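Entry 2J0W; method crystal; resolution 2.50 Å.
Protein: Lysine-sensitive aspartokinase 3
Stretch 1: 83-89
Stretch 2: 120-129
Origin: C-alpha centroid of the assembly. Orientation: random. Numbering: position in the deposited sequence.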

# COMPACT_ATOMS: atom_id res chain seq x y z
N VAL A 83 -14.92 24.64 -51.38
CA VAL A 83 -14.86 25.44 -50.18
C VAL A 83 -13.89 24.89 -49.11
O VAL A 83 -12.90 25.54 -48.77
CB VAL A 83 -16.27 25.63 -49.60
CG1 VAL A 83 -16.80 24.32 -49.06
CG2 VAL A 83 -16.24 26.72 -48.54
N ILE A 84 -14.15 23.69 -48.61
CA ILE A 84 -13.30 23.12 -47.57
C ILE A 84 -11.86 22.91 -47.99
O ILE A 84 -10.97 22.76 -47.15
CB ILE A 84 -13.87 21.80 -47.05
CG1 ILE A 84 -14.21 20.89 -48.23
CG2 ILE A 84 -15.09 22.06 -46.20
CD1 ILE A 84 -14.98 19.67 -47.83
N ARG A 85 -11.62 22.90 -49.30
CA ARG A 85 -10.26 22.72 -49.78
C ARG A 85 -9.43 23.92 -49.32
O ARG A 85 -8.30 23.75 -48.88
CB ARG A 85 -10.27 22.61 -51.30
CG ARG A 85 -8.94 22.18 -51.91
CD ARG A 85 -9.05 22.16 -53.43
NE ARG A 85 -10.02 21.17 -53.89
CZ ARG A 85 -10.65 21.23 -55.05
NH1 ARG A 85 -10.42 22.24 -55.88
NH2 ARG A 85 -11.49 20.26 -55.40
N GLU A 86 -10.01 25.11 -49.43
CA GLU A 86 -9.34 26.35 -49.02
C GLU A 86 -8.85 26.20 -47.59
O GLU A 86 -7.68 26.43 -47.28
CB GLU A 86 -10.31 27.52 -49.05
CG GLU A 86 -10.43 28.25 -50.36
CD GLU A 86 -11.43 29.40 -50.29
OE1 GLU A 86 -11.61 29.97 -49.19
OE2 GLU A 86 -12.02 29.74 -51.33
N GLU A 87 -9.80 25.84 -46.74
CA GLU A 87 -9.59 25.66 -45.32
C GLU A 87 -8.57 24.59 -45.02
O GLU A 87 -7.60 24.82 -44.30
CB GLU A 87 -10.92 25.33 -44.66
CG GLU A 87 -11.97 26.42 -44.91
CD GLU A 87 -13.38 26.00 -44.52
OE1 GLU A 87 -13.57 24.88 -44.01
OE2 GLU A 87 -14.31 26.81 -44.73
N ILE A 88 -8.80 23.40 -45.56
CA ILE A 88 -7.87 22.30 -45.35
C ILE A 88 -6.47 22.79 -45.69
O ILE A 88 -5.52 22.54 -44.95
CB ILE A 88 -8.19 21.08 -46.22
CG1 ILE A 88 -9.61 20.57 -45.94
CG2 ILE A 88 -7.19 19.97 -45.93
CD1 ILE A 88 -9.88 20.20 -44.50
N GLU A 89 -6.35 23.50 -46.81
CA GLU A 89 -5.07 24.03 -47.26
C GLU A 89 -4.45 24.94 -46.20
O GLU A 89 -3.23 24.91 -45.99
CB GLU A 89 -5.23 24.81 -48.56
CG GLU A 89 -5.52 23.97 -49.79
CD GLU A 89 -4.41 22.99 -50.12
OE1 GLU A 89 -3.23 23.31 -49.87
OE2 GLU A 89 -4.73 21.91 -50.65
N LEU A 120 -9.69 19.11 -35.89
CA LEU A 120 -10.27 20.24 -36.59
C LEU A 120 -10.60 19.82 -38.02
O LEU A 120 -11.72 20.03 -38.50
CB LEU A 120 -9.31 21.44 -36.60
CG LEU A 120 -9.29 22.24 -35.29
CD1 LEU A 120 -8.26 23.34 -35.33
CD2 LEU A 120 -10.67 22.83 -35.04
N MET A 121 -9.65 19.19 -38.71
CA MET A 121 -9.90 18.75 -40.08
C MET A 121 -10.99 17.69 -40.16
O MET A 121 -11.83 17.75 -41.04
CB MET A 121 -8.61 18.22 -40.73
CG MET A 121 -7.58 19.31 -40.98
SD MET A 121 -5.94 18.66 -41.29
CE MET A 121 -5.99 18.51 -43.03
N SER A 122 -11.00 16.73 -39.25
CA SER A 122 -12.02 15.69 -39.29
C SER A 122 -13.44 16.25 -39.11
O SER A 122 -14.32 15.90 -39.88
CB SER A 122 -11.75 14.61 -38.23
OG SER A 122 -11.94 15.11 -36.92
N THR A 123 -13.66 17.11 -38.12
CA THR A 123 -15.01 17.66 -37.92
C THR A 123 -15.46 18.55 -39.07
O THR A 123 -16.65 18.65 -39.33
CB THR A 123 -15.13 18.48 -36.61
OG1 THR A 123 -14.12 19.49 -36.58
CG2 THR A 123 -14.99 17.58 -35.41
N LEU A 124 -14.53 19.22 -39.74
CA LEU A 124 -14.90 20.07 -40.87
C LEU A 124 -15.44 19.22 -42.01
O LEU A 124 -16.42 19.58 -42.66
CB LEU A 124 -13.71 20.87 -41.38
CG LEU A 124 -13.41 22.15 -40.61
CD1 LEU A 124 -12.29 22.90 -41.29
CD2 LEU A 124 -14.67 22.99 -40.57
N LEU A 125 -14.78 18.10 -42.25
CA LEU A 125 -15.20 17.23 -43.32
C LEU A 125 -16.52 16.55 -42.98
O LEU A 125 -17.43 16.49 -43.81
CB LEU A 125 -14.13 16.17 -43.60
CG LEU A 125 -12.77 16.74 -44.04
CD1 LEU A 125 -11.80 15.60 -44.31
CD2 LEU A 125 -12.93 17.62 -45.28
N PHE A 126 -16.65 16.06 -41.76
CA PHE A 126 -17.88 15.39 -41.39
C PHE A 126 -19.10 16.27 -41.66
O PHE A 126 -20.08 15.79 -42.22
CB PHE A 126 -17.85 14.96 -39.93
CG PHE A 126 -18.86 13.88 -39.61
CD1 PHE A 126 -18.70 12.59 -40.10
CD2 PHE A 126 -19.99 14.17 -38.85
CE1 PHE A 126 -19.64 11.60 -39.84
CE2 PHE A 126 -20.94 13.19 -38.58
CZ PHE A 126 -20.77 11.91 -39.08
N VAL A 127 -19.04 17.55 -41.28
CA VAL A 127 -20.19 18.42 -41.51
C VAL A 127 -20.54 18.40 -42.99
O VAL A 127 -21.72 18.39 -43.36
CB VAL A 127 -19.95 19.88 -41.07
CG1 VAL A 127 -19.52 19.91 -39.63
CG2 VAL A 127 -18.92 20.55 -41.95
N GLU A 128 -19.50 18.38 -43.83
CA GLU A 128 -19.69 18.36 -45.27
C GLU A 128 -20.33 17.06 -45.72
O GLU A 128 -21.15 17.04 -46.63
CB GLU A 128 -18.35 18.55 -45.98
CG GLU A 128 -17.86 19.98 -45.92
CD GLU A 128 -18.96 20.97 -46.26
OE1 GLU A 128 -19.50 20.91 -47.39
OE2 GLU A 128 -19.29 21.81 -45.39
N ILE A 129 -19.96 15.95 -45.08
CA ILE A 129 -20.55 14.68 -45.43
C ILE A 129 -22.02 14.68 -45.02
O ILE A 129 -22.84 13.98 -45.62
CB ILE A 129 -19.81 13.52 -44.75
CG1 ILE A 129 -18.65 13.09 -45.64
CG2 ILE A 129 -20.75 12.37 -44.52
CD1 ILE A 129 -18.03 11.78 -45.22

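Two antiparallel helices, their directions 178° apart and their axes 10.8 Å at closest approach, meet through side chains alone: no hydrogen bond crosses between them, and the 367 Å² they bury is mostly aliphatic. With the axes 10.8 Å apart, the contact is made by side chains.

Along the second helix, Leu120 stays out of the contact and Met121 opens it. Its CA-to-CB bond points sideways, yet the flexible thioether brings the end of the chain back, and CE packs 3.5 Å from CG2 of Ile88. The backbones are nearest in register here, with the CA atoms of Met121 and Ile88 6.7 Å apart. Ser122 points away and Thr123 is out of reach; neither takes part.

Leu124 points toward the first helix, and its CD1 lies 3.6 Å from OE1 of Glu87. Here the carboxylate itself comes against the methyl, with no hydrogen bond; both residues are partly exposed, so its charge need not be fully buried.

Leu125, one turn after Met121, starts sideways and turns in at its tip. Its CD2 touches both isoleucines of the first helix, 3.9 Å from CD1 of Ile84 and 4.1 Å from CD1 of Ile88. One methyl thus bridges two residues a turn apart, and both isoleucines are buried and pack against it.

Phe126 and Val127 do not take part. Glu128 does, through its aliphatic portion: its CG sits 3.5 Å from CD1 of Ile84. Ile84 reaches it with chi1 p and chi2 t, while Ile88 is m, m. Ile129 falls outside the contact.

The rule is spacing: Met121, Leu124, Leu125 and Glu128 meet Ile84, Glu87 and Ile88, with buried Met121, Leu125, Ile84 and Ile88 packing together, Glu128 adding its CG and Glu87 its OE1.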